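Local coordinates for protein ESSB (Geobacillus thermodenitrificans, PDB 4ANO) that serves as an integral membrane component of the type VII secretion system, represented here by its cytoplasmic fragment, at residues L34-Q37 with D38-E41; A189-A192 with V193-W197; D199-E202 with A203-A207. All coordinates share one frame; numbering follows the deposited sequence. Where two conformers were deposited one is given.

Interaction 1. Residues L34-Q37 with D38-E41; sequences LKMQ and DPLE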
loop_
_atom_site.group_PDB
_atom_site.type_symbol
_atom_site.label_atom_id
_atom_site.label_comp_id
_atom_site.label_asym_id
_atom_site.label_seq_id
_atom_site.Cartn_x
_atom_site.Cartn_y
_atom_site.Cartn_z
ATOM N N LEU A 34 -8.586 5.458 -20.553
ATOM C CA LEU A 34 -7.949 4.146 -20.387
ATOM C C LEU A 34 -7.270 3.519 -21.621
ATOM O O LEU A 34 -7.735 3.687 -22.750
ATOM C CB LEU A 34 -8.969 3.163 -19.789
ATOM C CG LEU A 34 -9.786 3.577 -18.563
ATOM C CD1 LEU A 34 -10.882 2.602 -18.114
ATOM C CD2 LEU A 34 -8.798 3.854 -17.349
ATOM N N LYS A 35 -6.237 2.711 -21.401
ATOM C CA LYS A 35 -5.600 1.885 -22.436
ATOM C C LYS A 35 -6.403 0.601 -22.692
ATOM O O LYS A 35 -6.104 -0.110 -23.655
ATOM C CB LYS A 35 -4.190 1.515 -22.012
ATOM C CG LYS A 35 -3.319 2.674 -21.834
ATOM C CD LYS A 35 -1.869 2.251 -21.462
ATOM C CE LYS A 35 -0.909 3.452 -21.544
ATOM N NZ LYS A 35 0.155 3.281 -20.521
HETATM N N MSE A 36 -7.386 0.354 -21.814
HETATM C CA MSE A 36 -8.261 -0.818 -21.889
HETATM C C MSE A 36 -8.864 -0.926 -23.317
HETATM O O MSE A 36 -9.219 0.081 -23.938
HETATM C CB MSE A 36 -9.430 -0.707 -20.892
HETATM C CG MSE A 36 -10.379 -1.864 -20.961
HETATM SE SE MSE A 36 -11.913 -1.617 -19.830
HETATM C CE MSE A 36 -12.926 -0.379 -20.923
ATOM N N GLN A 37 -8.871 -2.124 -23.842
ATOM C CA GLN A 37 -9.581 -2.292 -25.151
ATOM C C GLN A 37 -10.836 -3.109 -24.858
ATOM O O GLN A 37 -11.999 -2.611 -24.979
ATOM C CB GLN A 37 -8.590 -2.908 -26.151
ATOM C CG GLN A 37 -7.491 -1.923 -26.465
ATOM C CD GLN A 37 -6.502 -2.377 -27.534
ATOM O OE1 GLN A 37 -6.485 -3.558 -27.956
ATOM N NE2 GLN A 37 -5.739 -1.462 -27.995
ATOM N N ASP A 38 -10.662 -4.361 -24.554
ATOM C CA ASP A 38 -11.801 -5.183 -24.330
ATOM C C ASP A 38 -12.119 -5.164 -22.807
ATOM O O ASP A 38 -11.221 -5.456 -21.985
ATOM C CB ASP A 38 -11.475 -6.569 -24.864
ATOM C CG ASP A 38 -12.631 -7.489 -24.799
ATOM O OD1 ASP A 38 -13.547 -7.287 -23.986
ATOM O OD2 ASP A 38 -12.685 -8.420 -25.638
ATOM N N PRO A 39 -13.334 -4.764 -22.391
ATOM C CA PRO A 39 -13.707 -4.798 -20.980
ATOM C C PRO A 39 -13.380 -6.136 -20.256
ATOM O O PRO A 39 -13.176 -6.176 -19.048
ATOM C CB PRO A 39 -15.226 -4.594 -21.006
ATOM C CG PRO A 39 -15.404 -3.811 -22.264
ATOM C CD PRO A 39 -14.492 -4.411 -23.252
ATOM N N LEU A 40 -13.402 -7.248 -21.010
ATOM C CA LEU A 40 -12.988 -8.544 -20.478
ATOM C C LEU A 40 -11.594 -8.591 -19.794
ATOM O O LEU A 40 -11.354 -9.429 -18.925
ATOM C CB LEU A 40 -13.036 -9.556 -21.632
ATOM C CG LEU A 40 -12.674 -10.997 -21.275
ATOM C CD1 LEU A 40 -13.581 -11.552 -20.143
ATOM C CD2 LEU A 40 -13.085 -11.817 -22.522
ATOM N N GLU A 41 -10.696 -7.673 -20.200
ATOM C CA GLU A 41 -9.362 -7.504 -19.558
ATOM C C GLU A 41 -9.460 -7.258 -18.081
ATOM O O GLU A 41 -8.500 -7.571 -17.377
ATOM C CB GLU A 41 -8.604 -6.312 -20.158
ATOM C CG GLU A 41 -8.333 -6.448 -21.675
ATOM C CD GLU A 41 -8.065 -5.141 -22.430
ATOM O OE1 GLU A 41 -7.824 -4.065 -21.848
ATOM O OE2 GLU A 41 -8.102 -5.216 -23.677
#
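Where Gln37 passes into Asp38 the chain leaves an irregular loop and closes into a 3-10 turn at 39-41, marked by the backbone bond from Glu41 N to Asp38 O at 2.9 Å. The Glu41 side chain folds back over this turn and holds the chain just ahead of it. Its OE1 accepts from Gln37 N at 3.0 Å, with an N-H...O angle of 157°, on the syn side of the carboxylate. OE2 takes Asp38 N at 2.8 Å, but this donor stands well above the carboxylate plane, 70° out of it; a weak second branch runs from Gln37 N to the same oxygen. Two successive N-H groups are thus gripped by one carboxylate, which fixes its rotation. One residue further on, Asp38 OD1 accepts from Leu40 N at 3.0 Å, forming an Asx turn that ties the start of the 3-10 segment. Met36, present as selenomethionine, lies across the Glu41 chain: its CG comes within 3.5 Å of Glu41 OE1. Having CG anti to the main-chain nitrogen (chi1 178°) carries the chain toward Pro39, where SE rests 3.8 Å from Pro39 CA. Glu41 OE1 has a further partner in Ser133 OG, and Arg105 binds the Glu41 carbonyl. The turn belongs to the surface loop joining strands 25-30 and 53-58; Met36 and Pro39 both lie against Val58 of strand 53-58, and Met36 also reaches Val63 of strand 62-68.

Interaction 2. Residues A189-A192 with V193-W197; sequences AVLA and VLEKW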
loop_
_atom_site.group_PDB
_atom_site.type_symbol
_atom_site.label_atom_id
_atom_site.label_comp_id
_atom_site.label_asym_id
_atom_site.label_seq_id
_atom_site.Cartn_x
_atom_site.Cartn_y
_atom_site.Cartn_z
ATOM N N ALA A 189 16.743 -4.660 -0.275
ATOM C CA ALA A 189 17.571 -3.932 0.733
ATOM C C ALA A 189 16.662 -3.211 1.688
ATOM O O ALA A 189 17.076 -2.957 2.817
ATOM C CB ALA A 189 18.508 -2.937 0.112
ATOM N N VAL A 190 15.446 -2.890 1.262
ATOM C CA VAL A 190 14.468 -2.314 2.196
ATOM C C VAL A 190 14.161 -3.396 3.199
ATOM O O VAL A 190 14.227 -3.134 4.387
ATOM C CB VAL A 190 13.215 -1.824 1.499
ATOM C CG1 VAL A 190 12.118 -1.464 2.519
ATOM C CG2 VAL A 190 13.579 -0.616 0.693
ATOM N N LEU A 191 13.947 -4.623 2.706
ATOM C CA LEU A 191 13.648 -5.753 3.590
ATOM C C LEU A 191 14.805 -6.038 4.575
ATOM O O LEU A 191 14.560 -6.213 5.776
ATOM C CB LEU A 191 13.235 -6.976 2.781
ATOM C CG LEU A 191 12.836 -8.188 3.616
ATOM C CD1 LEU A 191 11.513 -7.876 4.262
ATOM C CD2 LEU A 191 12.702 -9.429 2.757
ATOM N N ALA A 192 16.064 -6.002 4.119
ATOM C CA ALA A 192 17.216 -6.153 5.063
ATOM C C ALA A 192 17.276 -5.127 6.191
ATOM O O ALA A 192 17.618 -5.497 7.354
ATOM C CB ALA A 192 18.514 -6.127 4.300
ATOM N N VAL A 193 16.944 -3.862 5.871
ATOM C CA VAL A 193 17.001 -2.741 6.829
ATOM C C VAL A 193 15.911 -2.997 7.884
ATOM O O VAL A 193 16.182 -3.009 9.109
ATOM C CB VAL A 193 16.778 -1.329 6.163
ATOM C CG1 VAL A 193 16.441 -0.282 7.213
ATOM C CG2 VAL A 193 18.058 -0.886 5.261
ATOM N N LEU A 194 14.701 -3.284 7.414
ATOM C CA LEU A 194 13.620 -3.670 8.318
ATOM C C LEU A 194 13.977 -4.862 9.204
ATOM O O LEU A 194 13.571 -4.874 10.389
ATOM C CB LEU A 194 12.310 -3.948 7.599
ATOM C CG LEU A 194 11.638 -2.748 6.958
ATOM C CD1 LEU A 194 10.532 -3.202 6.050
ATOM C CD2 LEU A 194 11.034 -1.854 8.089
ATOM N N GLU A 195 14.701 -5.846 8.663
ATOM C CA GLU A 195 14.952 -7.036 9.450
ATOM C C GLU A 195 15.875 -6.732 10.602
ATOM O O GLU A 195 15.673 -7.217 11.714
ATOM C CB GLU A 195 15.521 -8.161 8.626
ATOM C CG GLU A 195 15.041 -9.497 9.206
ATOM C CD GLU A 195 13.650 -9.830 8.726
ATOM O OE1 GLU A 195 13.457 -9.819 7.495
ATOM O OE2 GLU A 195 12.769 -10.112 9.557
ATOM N N LYS A 196 16.902 -5.917 10.362
ATOM C CA LYS A 196 17.781 -5.525 11.469
ATOM C C LYS A 196 17.006 -4.680 12.490
ATOM O O LYS A 196 17.240 -4.783 13.726
ATOM C CB LYS A 196 19.038 -4.791 10.968
ATOM C CG LYS A 196 20.131 -4.657 12.025
ATOM C CD LYS A 196 21.247 -3.700 11.583
ATOM C CE LYS A 196 21.127 -2.309 12.220
ATOM N NZ LYS A 196 19.942 -1.569 11.678
ATOM N N TRP A 197 16.082 -3.861 11.989
ATOM C CA TRP A 197 15.224 -3.047 12.881
ATOM C C TRP A 197 14.279 -3.876 13.747
ATOM O O TRP A 197 14.147 -3.587 14.937
ATOM C CB TRP A 197 14.420 -2.053 12.079
ATOM C CG TRP A 197 13.743 -0.974 12.931
ATOM C CD1 TRP A 197 13.912 -0.688 14.272
ATOM C CD2 TRP A 197 12.883 0.016 12.422
ATOM N NE1 TRP A 197 13.133 0.388 14.628
ATOM C CE2 TRP A 197 12.488 0.834 13.500
ATOM C CE3 TRP A 197 12.352 0.264 11.158
ATOM C CZ2 TRP A 197 11.619 1.896 13.335
ATOM C CZ3 TRP A 197 11.493 1.299 10.999
ATOM C CH2 TRP A 197 11.136 2.116 12.059
#
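Two and a half turns of helix 187-207, in a chain whose YukC family is grouped with protein kinases, link Ala189-Ala192 to Val193-Trp197 through a regular i-to-i+4 ladder. The straightest rung runs from Leu194 N to Val190 O, 3.1 Å long with an N-H...O angle of 178°. Glu195 N reaches Leu191 O at 2.9 Å, and Lys196 N reaches Ala192 O at 3.1 Å. At the start of the ladder Val193 N is shared: its main acceptor is Ala189 O at 3.2 Å, and a weak branch goes to Val190 O, which therefore takes two N-H groups. The side chains sort by helix face. Leu194 has CG anti to its carbonyl carbon (chi1 -68°), which folds the side chain back along the preceding turn and sets CD1 alongside Val190 CG1 at 4.2 Å. Both residues are buried: Val190 packs on Leu145 and Lys149 of helix 141-155, while Leu194 meets Val152 of that helix and Ile92 and Val95 of helix 84-98. Val193 turns another way; its CG2 lies 3.4 Å from Ala189 O, and the side chain touches Glu180 and Leu181 of helix 176-183. Glu195, bent at its second torsion (chi2 82°), brings OE1 to 4.2 Å from Leu191 CD1, a loose approach of a charged end to a methyl. No side-chain hydrogen bond or salt bridge joins the two segments. Backbone bonds alone supply the polar part of the contact; Val190 and Leu194 add apolar surface toward helices 141-155 and 84-98, and Val193 toward helix 176-183, so the side chains probably hold this stretch of helix by packing rather than by polar bonds.

Interaction 3. Residues D199-E202 with A203-A207; sequences DEEE and AKERA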
loop_
_atom_site.group_PDB
_atom_site.type_symbol
_atom_site.label_atom_id
_atom_site.label_comp_id
_atom_site.label_asym_id
_atom_site.label_seq_id
_atom_site.Cartn_x
_atom_site.Cartn_y
_atom_site.Cartn_z
ATOM N N ASP A 199 14.555 -6.932 14.747
ATOM C CA ASP A 199 15.411 -7.621 15.752
ATOM C C ASP A 199 15.741 -6.682 16.914
ATOM O O ASP A 199 15.605 -7.044 18.083
ATOM C CB ASP A 199 16.748 -8.169 15.154
ATOM C CG ASP A 199 16.556 -9.425 14.277
ATOM O OD1 ASP A 199 15.456 -10.021 14.312
ATOM O OD2 ASP A 199 17.511 -9.803 13.522
ATOM N N GLU A 200 16.148 -5.451 16.598
ATOM C CA GLU A 200 16.492 -4.468 17.608
ATOM C C GLU A 200 15.308 -4.173 18.494
ATOM O O GLU A 200 15.394 -4.135 19.763
ATOM C CB GLU A 200 17.003 -3.189 16.936
ATOM C CG GLU A 200 18.397 -3.356 16.365
ATOM C CD GLU A 200 18.880 -2.125 15.627
ATOM O OE1 GLU A 200 18.088 -1.160 15.431
ATOM O OE2 GLU A 200 20.074 -2.130 15.244
ATOM N N GLU A 201 14.169 -3.985 17.828
ATOM C CA GLU A 201 12.989 -3.607 18.550
ATOM C C GLU A 201 12.434 -4.773 19.366
ATOM O O GLU A 201 11.959 -4.578 20.481
ATOM C CB GLU A 201 11.887 -3.127 17.575
ATOM C CG GLU A 201 10.710 -2.615 18.359
ATOM C CD GLU A 201 11.023 -1.360 19.257
ATOM O OE1 GLU A 201 12.040 -0.646 19.043
ATOM O OE2 GLU A 201 10.181 -1.017 20.146
ATOM N N GLU A 202 12.545 -5.991 18.856
ATOM C CA GLU A 202 12.097 -7.177 19.631
ATOM C C GLU A 202 12.961 -7.358 20.918
ATOM O O GLU A 202 12.410 -7.652 21.971
ATOM C CB GLU A 202 12.207 -8.462 18.791
ATOM C CG GLU A 202 11.898 -9.724 19.567
ATOM C CD GLU A 202 11.759 -10.991 18.743
ATOM O OE1 GLU A 202 11.104 -10.953 17.663
ATOM O OE2 GLU A 202 12.237 -12.027 19.206
ATOM N N ALA A 203 14.259 -7.110 20.822
ATOM C CA ALA A 203 15.148 -7.247 22.032
ATOM C C ALA A 203 14.689 -6.229 23.075
ATOM O O ALA A 203 14.585 -6.553 24.286
ATOM C CB ALA A 203 16.604 -7.037 21.617
ATOM N N LYS A 204 14.307 -5.024 22.648
ATOM C CA LYS A 204 13.848 -3.976 23.606
ATOM C C LYS A 204 12.570 -4.335 24.340
ATOM O O LYS A 204 12.441 -4.103 25.509
ATOM C CB LYS A 204 13.709 -2.598 22.932
ATOM C CG LYS A 204 15.063 -1.935 22.569
ATOM C CD LYS A 204 14.849 -0.625 21.778
ATOM C CE LYS A 204 16.171 0.048 21.398
ATOM N NZ LYS A 204 15.958 1.198 20.445
ATOM N N GLU A 205 11.588 -4.865 23.620
ATOM C CA GLU A 205 10.327 -5.229 24.225
ATOM C C GLU A 205 10.517 -6.384 25.182
ATOM O O GLU A 205 9.941 -6.377 26.245
ATOM C CB GLU A 205 9.332 -5.614 23.124
ATOM C CG GLU A 205 9.002 -4.374 22.253
ATOM C CD GLU A 205 8.066 -3.448 22.922
ATOM O OE1 GLU A 205 8.507 -2.590 23.725
ATOM O OE2 GLU A 205 6.849 -3.562 22.599
ATOM N N ARG A 206 11.399 -7.335 24.837
ATOM C CA ARG A 206 11.680 -8.464 25.744
ATOM C C ARG A 206 12.286 -8.004 27.076
ATOM O O ARG A 206 11.967 -8.585 28.123
ATOM C CB ARG A 206 12.555 -9.583 25.110
ATOM C CG ARG A 206 11.917 -10.189 23.810
ATOM C CD ARG A 206 12.810 -11.362 23.206
ATOM N NE ARG A 206 12.020 -12.006 22.144
ATOM C CZ ARG A 206 10.986 -12.797 22.413
ATOM N NH1 ARG A 206 10.705 -13.065 23.715
ATOM N NH2 ARG A 206 10.275 -13.318 21.409
ATOM N N ALA A 207 13.121 -6.959 27.028
ATOM C CA ALA A 207 13.798 -6.519 28.241
ATOM C C ALA A 207 12.756 -6.035 29.271
ATOM O O ALA A 207 13.066 -6.009 30.451
ATOM C CB ALA A 207 14.837 -5.407 27.911
HETATM O O HOH W 1 10.515 -1.434 22.808
#
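Glu202 and Arg206, four residues apart on helix 187-207, form a side-on salt bridge in which NE and NH2 of the guanidinium converge on a single oxygen. Arg206 NE meets Glu202 OE2 at 2.9 Å with an N-H...O angle of 159°, and Arg206 NH2 reaches the same OE2 at 3.2 Å. OE2 lies at the guanidinium edge, in its plane, yet the carboxylate is turned 68° from that plane: NE arrives on the anti side, NH2 from above, both from one face. The two side chains run side by side in the same direction. Arg206 has CG beside its backbone N (chi1 -58°), which leads the chain back past Glu202 O, 3.2 Å from Arg206 CG, toward the carboxylate. Glu202 OE1 is engaged separately, by Arg89 of helix 84-98, so this carboxylate lies between two arginines and is probably held firmly as an anion. With an alanine here, Arg206 is likely to lose what fixes its guanidinium, and Arg89 would be left without this carboxylate. On another side of the helix a water donates to both Glu201 OE2, at 2.7 Å, and Glu205 OE1, at 2.5 Å. Those oxygens are 4.3 Å apart, so the water probably eases their repulsion, as does Lys208, which forms a salt bridge with Glu205 OE1. Lys204 crosses Glu201 at roughly a right angle; its CD lies 3.9 Å from Glu201 OE1, while its NZ stays beyond salt-bridge distance of that oxygen. Farther in, Glu201 rests on Leu84, Leu85 and Ile88 of helix 84-98, and Glu202 on Leu85. Beneath runs the i-to-i+4 backbone ladder, and the Glu202-Arg206 pair is the i-to-i+4 ion pair familiar from solvent-facing alpha-helices.

In the fold
Interactions 2 and 3 lie in series on helix 187-207, their centres about 15 Å apart, whereas interaction 1 sits across the chain's centre in a loop of the strand-rich part, about 38 Å and 50 Å from them by centres. Interaction 2 is the partly buried one, wedged among other helices, and its side-chain chemistry is apolar. Interaction 3 continues the same helix to the surface, where charged pairs and a water take over, although helix 84-98 still backs both. Interaction 1 is also a surface contact, but there a carboxylate binds main-chain N-H groups of the loop, with a serine hydroxyl as a further partner, in place of an ion pair.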